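PDB 4HXT: De Novo Protein OR329 from Artificial gene, which is a computationally designed armadillo-repeat protein with no known natural function, probably made as a scaffold for self-assembling cyclic homo-oligomers. Local coordinates for residues A[9-14]-A[46-51]; A[67-72]-A[103-108]. All coordinates share one frame; numbering follows the deposited sequence. Where two conformers were deposited one is given.

Contacts 1 and 2 lie in series along a right-handed armadillo solenoid, their centres about 16 Å apart. Contact 1 sits at the N-terminal end of the chain, its centre about 23 Å from the centre of the chain. Contact 2 is nearer the middle, about 8 Å from that centre. Helix 45-52 and helix 58-71 follow each other in sequence and bring the two contacts together. L49 CD1 lies 3.6 Å from I71 CD1, and L49 CB lies 3.8 Å from L68 CG. Contact 1 is purely apolar across its segments, whereas contact 2 centres on an arginine hydrogen-bonded to an asparagine. No ligand or active site is involved.

Contact 1: A[9-14]-A[46-51]; sequences KLLTST and VEVLVK
L11 carries the apolar packing of this contact, meeting both V48 and L49 of helix 45-52. L11 CB lies 3.6 Å from V48 CG1. V48 CG1 also meets L11 CD1, at 3.7 Å. One valine branch is thus in touch with both the root and an end of the leucine. V48 CG1 lies anti to the backbone N (chi1 180°), which directs this branch at the 9-14 segment. L49 brings up its CD2 methyl, which lies 3.9 Å from L11 CD1 and 4.1 Å from L11 CD2. These two leucines meet through their branched ends.

No polar pair joins the two segments. A type I beta turn runs from L10 to S13, with S13 N bonded to L10 O at 3.0 Å. T12 N bonds to K9 O at 3.1 Å. Two further bonds tie segment 9-14 to the start of helix 16-30: Q19 NE2 to L11 O, and D15 N to S13 OG.

L11 also packs on A22 and L26 of helix 16-30, and L49 on A67, L68 and I71 of helix 58-71. The contact therefore ties the end of the first helix to the hydrophobic interior of the repeat stack. Across the segments, it depends on the fit of aliphatic side chains, without polar pairing.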
loop_
_atom_site.group_PDB
_atom_site.type_symbol
_atom_site.label_atom_id
_atom_site.label_comp_id
_atom_site.label_asym_id
_atom_site.label_seq_id
_atom_site.Cartn_x
_atom_site.Cartn_y
_atom_site.Cartn_z
ATOM N N LYS A 9 21.090 25.892 12.372
ATOM C CA LYS A 9 21.807 26.198 13.602
ATOM C C LYS A 9 21.026 27.242 14.400
ATOM O O LYS A 9 20.960 27.179 15.628
ATOM C CB LYS A 9 23.212 26.728 13.296
ATOM C CG LYS A 9 24.115 26.761 14.519
ATOM C CD LYS A 9 25.443 27.439 14.237
ATOM C CE LYS A 9 26.405 27.245 15.400
ATOM N NZ LYS A 9 25.766 27.575 16.705
ATOM N N LEU A 10 20.425 28.193 13.690
ATOM C CA LEU A 10 19.649 29.255 14.320
ATOM C C LEU A 10 18.380 28.723 14.990
ATOM O O LEU A 10 17.784 29.389 15.841
ATOM C CB LEU A 10 19.283 30.317 13.275
ATOM C CG LEU A 10 20.477 31.065 12.671
ATOM C CD1 LEU A 10 20.024 31.957 11.521
ATOM C CD2 LEU A 10 21.152 31.889 13.761
ATOM N N LEU A 11 17.962 27.525 14.603
ATOM C CA LEU A 11 16.775 26.918 15.181
ATOM C C LEU A 11 17.005 26.672 16.662
ATOM O O LEU A 11 16.069 26.608 17.454
ATOM C CB LEU A 11 16.468 25.586 14.499
ATOM C CG LEU A 11 15.987 25.667 13.052
ATOM C CD1 LEU A 11 15.910 24.263 12.458
ATOM C CD2 LEU A 11 14.624 26.362 13.007
ATOM N N THR A 12 18.259 26.553 16.983
ATOM C CA THR A 12 18.660 26.278 18.410
ATOM C C THR A 12 18.920 27.533 19.188
ATOM O O THR A 12 19.264 27.429 20.338
ATOM C CB THR A 12 19.981 25.458 18.465
ATOM O OG1 THR A 12 21.036 26.164 17.795
ATOM C CG2 THR A 12 19.771 24.123 17.814
ATOM N N SER A 13 18.674 28.704 18.627
ATOM C CA SER A 13 18.828 29.969 19.340
ATOM C C SER A 13 17.921 29.972 20.568
ATOM O O SER A 13 16.917 29.259 20.614
ATOM C CB SER A 13 18.464 31.150 18.433
ATOM O OG SER A 13 18.523 32.371 19.156
ATOM N N THR A 14 18.283 30.770 21.567
ATOM C CA THR A 14 17.492 30.850 22.792
ATOM C C THR A 14 16.456 31.958 22.680
ATOM O O THR A 14 15.656 32.178 23.592
ATOM C CB THR A 14 18.381 31.118 24.027
ATOM O OG1 THR A 14 19.207 32.263 23.786
ATOM C CG2 THR A 14 19.260 29.911 24.329
ATOM N N VAL A 46 15.431 18.109 9.998
ATOM C CA VAL A 46 14.250 17.404 10.485
ATOM C C VAL A 46 14.338 17.114 11.984
ATOM O O VAL A 46 13.421 17.436 12.732
ATOM C CB VAL A 46 14.044 16.073 9.722
ATOM C CG1 VAL A 46 12.911 15.267 10.348
ATOM C CG2 VAL A 46 13.758 16.355 8.257
ATOM N N GLU A 47 15.440 16.501 12.417
ATOM C CA GLU A 47 15.640 16.176 13.824
ATOM C C GLU A 47 15.478 17.426 14.681
ATOM O O GLU A 47 14.784 17.406 15.694
ATOM C CB GLU A 47 17.038 15.590 14.064
ATOM C CG GLU A 47 17.222 14.118 13.707
ATOM C CD GLU A 47 17.301 13.873 12.212
ATOM O OE1 GLU A 47 17.304 14.850 11.439
ATOM O OE2 GLU A 47 17.366 12.697 11.806
ATOM N N VAL A 48 16.115 18.514 14.266
ATOM C CA VAL A 48 16.057 19.765 15.013
ATOM C C VAL A 48 14.642 20.346 15.004
ATOM O O VAL A 48 14.167 20.833 16.025
ATOM C CB VAL A 48 17.050 20.797 14.432
ATOM C CG1 VAL A 48 16.986 22.097 15.214
ATOM C CG2 VAL A 48 18.469 20.220 14.451
ATOM N N LEU A 49 13.970 20.293 13.857
ATOM C CA LEU A 49 12.609 20.816 13.758
ATOM C C LEU A 49 11.658 20.018 14.634
ATOM O O LEU A 49 10.729 20.572 15.221
ATOM C CB LEU A 49 12.122 20.782 12.309
ATOM C CG LEU A 49 12.713 21.882 11.428
ATOM C CD1 LEU A 49 12.348 21.617 9.980
ATOM C CD2 LEU A 49 12.191 23.248 11.888
ATOM N N VAL A 50 11.888 18.709 14.711
ATOM C CA VAL A 50 11.057 17.836 15.528
ATOM C C VAL A 50 11.243 18.199 16.995
ATOM O O VAL A 50 10.308 18.113 17.788
ATOM C CB VAL A 50 11.415 16.348 15.304
ATOM C CG1 VAL A 50 10.782 15.480 16.385
ATOM C CG2 VAL A 50 10.920 15.910 13.930
ATOM N N LYS A 51 12.452 18.606 17.356
ATOM C CA LYS A 51 12.703 18.996 18.736
ATOM C C LYS A 51 11.963 20.311 19.014
ATOM O O LYS A 51 11.385 20.488 20.082
ATOM C CB LYS A 51 14.198 19.186 18.986
ATOM C CG LYS A 51 14.589 18.967 20.439
ATOM C CD LYS A 51 15.737 19.868 20.858
ATOM C CE LYS A 51 16.298 19.458 22.210
ATOM N NZ LYS A 51 17.018 18.154 22.130
#

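Contact 2: A[67-72]-A[103-108]; sequences ALANIA and QKEAAR
R108 reaches from helix 100-113 to A69 and N70 on helix 58-71, and its guanidinium forms the tight part of the contact. The CB methyl of A69 sits over the centre of one guanidinium face, 3.5 Å from R108 CZ. At the edge, R108 NH1 and NH2 both donate to N70 OD1, at 3.0 and 2.9 Å. The oxygen lies close to the guanidinium plane. NH1 comes nearly in line with the amide C=O, while NH2 is tilted from the carbonyl plane. The amide and guanidinium planes are 60° apart.

One helical turn before R108, E105 holds the same group side-on. E105 OE1 accepts from R108 NH2 at 3.0 Å, within a salt bridge, and from R108 NE at 3.2 Å. The R108 chain bends at chi3 (73°), bringing the guanidinium between E105 and N70. N70 ND2 bonds to A27 O, which probably settles which end of the amide faces R108.

The looser side is at R108 and N70, which are both partly exposed. R108 also touches E147 and R150 of helix 142-155. With an alanine here, N70 OD1 and the E105 carboxylate would probably lose these donors, and the methyl of A69 would lose the flat group lying against it.

The two helix segments run roughly parallel, 21° apart, as equivalent helices of successive armadillo repeats. The chemistry implies a polar link at this one junction: an arginine, held by a carboxylate on its own helix, grips an amide whose other end is tied to A27.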
loop_
_atom_site.group_PDB
_atom_site.type_symbol
_atom_site.label_atom_id
_atom_site.label_comp_id
_atom_site.label_asym_id
_atom_site.label_seq_id
_atom_site.Cartn_x
_atom_site.Cartn_y
_atom_site.Cartn_z
ATOM N N ALA A 67 7.150 24.019 8.834
ATOM C CA ALA A 67 8.334 23.649 8.072
ATOM C C ALA A 67 8.330 22.149 7.790
ATOM O O ALA A 67 8.670 21.720 6.693
ATOM C CB ALA A 67 9.589 24.031 8.840
ATOM N N LEU A 68 7.942 21.356 8.787
ATOM C CA LEU A 68 7.900 19.906 8.635
ATOM C C LEU A 68 6.805 19.476 7.663
ATOM O O LEU A 68 6.974 18.515 6.911
ATOM C CB LEU A 68 7.701 19.241 10.003
ATOM C CG LEU A 68 8.947 19.243 10.899
ATOM C CD1 LEU A 68 8.583 18.841 12.328
ATOM C CD2 LEU A 68 9.986 18.281 10.312
ATOM N N ALA A 69 5.684 20.193 7.678
ATOM C CA ALA A 69 4.578 19.888 6.781
ATOM C C ALA A 69 5.021 20.129 5.342
ATOM O O ALA A 69 4.657 19.375 4.439
ATOM C CB ALA A 69 3.370 20.760 7.112
ATOM N N ASN A 70 5.806 21.185 5.132
ATOM C CA ASN A 70 6.299 21.504 3.797
ATOM C C ASN A 70 7.315 20.454 3.375
ATOM O O ASN A 70 7.365 20.053 2.212
ATOM C CB ASN A 70 6.933 22.894 3.781
ATOM C CG ASN A 70 5.900 23.998 3.799
ATOM O OD1 ASN A 70 4.712 23.745 4.003
ATOM N ND2 ASN A 70 6.344 25.232 3.592
ATOM N N ILE A 71 8.124 20.014 4.332
ATOM C CA ILE A 71 9.130 18.989 4.083
ATOM C C ILE A 71 8.431 17.676 3.729
ATOM O O ILE A 71 8.827 16.978 2.791
ATOM C CB ILE A 71 10.014 18.777 5.347
ATOM C CG1 ILE A 71 10.943 19.981 5.535
ATOM C CG2 ILE A 71 10.802 17.479 5.238
ATOM C CD1 ILE A 71 11.720 19.970 6.845
ATOM N N ALA A 72 7.381 17.358 4.483
ATOM C CA ALA A 72 6.626 16.125 4.279
ATOM C C ALA A 72 5.911 16.062 2.932
ATOM O O ALA A 72 5.439 15.003 2.530
ATOM C CB ALA A 72 5.623 15.936 5.415
ATOM N N GLN A 103 -2.554 23.271 15.656
ATOM C CA GLN A 103 -3.399 22.146 15.283
ATOM C C GLN A 103 -3.429 21.976 13.779
ATOM O O GLN A 103 -3.283 20.871 13.262
ATOM C CB GLN A 103 -4.831 22.369 15.755
ATOM C CG GLN A 103 -5.055 22.185 17.224
ATOM C CD GLN A 103 -6.526 22.209 17.552
ATOM O OE1 GLN A 103 -7.175 23.246 17.453
ATOM N NE2 GLN A 103 -7.068 21.057 17.928
ATOM N N LYS A 104 -3.644 23.090 13.090
ATOM C CA LYS A 104 -3.726 23.108 11.639
ATOM C C LYS A 104 -2.431 22.648 10.980
ATOM O O LYS A 104 -2.452 21.818 10.075
ATOM C CB LYS A 104 -4.074 24.520 11.166
ATOM C CG LYS A 104 -4.142 24.680 9.663
ATOM C CD LYS A 104 -4.051 26.150 9.259
ATOM C CE LYS A 104 -5.098 27.003 9.968
ATOM N NZ LYS A 104 -4.967 28.448 9.624
ATOM N N GLU A 105 -1.305 23.194 11.425
ATOM C CA GLU A 105 -0.015 22.812 10.858
ATOM C C GLU A 105 0.300 21.352 11.168
ATOM O O GLU A 105 0.817 20.627 10.316
ATOM C CB GLU A 105 1.103 23.700 11.405
ATOM C CG GLU A 105 1.049 25.149 10.937
ATOM C CD GLU A 105 0.920 25.288 9.427
ATOM O OE1 GLU A 105 1.450 24.427 8.693
ATOM O OE2 GLU A 105 0.299 26.271 8.973
ATOM N N ALA A 106 -0.013 20.921 12.386
ATOM C CA ALA A 106 0.246 19.544 12.784
ATOM C C ALA A 106 -0.578 18.599 11.921
ATOM O O ALA A 106 -0.078 17.569 11.468
ATOM C CB ALA A 106 -0.098 19.347 14.260
ATOM N N ALA A 107 -1.842 18.954 11.690
ATOM C CA ALA A 107 -2.719 18.122 10.874
ATOM C C ALA A 107 -2.268 18.123 9.416
ATOM O O ALA A 107 -2.301 17.088 8.746
ATOM C CB ALA A 107 -4.170 18.606 10.982
ATOM N N ARG A 108 -1.850 19.285 8.921
ATOM C CA ARG A 108 -1.388 19.384 7.545
ATOM C C ARG A 108 -0.128 18.537 7.355
ATOM O O ARG A 108 0.040 17.890 6.322
ATOM C CB ARG A 108 -1.094 20.841 7.175
ATOM C CG ARG A 108 -0.667 21.022 5.723
ATOM C CD ARG A 108 -0.665 22.486 5.309
ATOM N NE ARG A 108 0.439 23.248 5.881
ATOM C CZ ARG A 108 1.669 23.292 5.373
ATOM N NH1 ARG A 108 1.967 22.616 4.271
ATOM N NH2 ARG A 108 2.602 24.021 5.969
#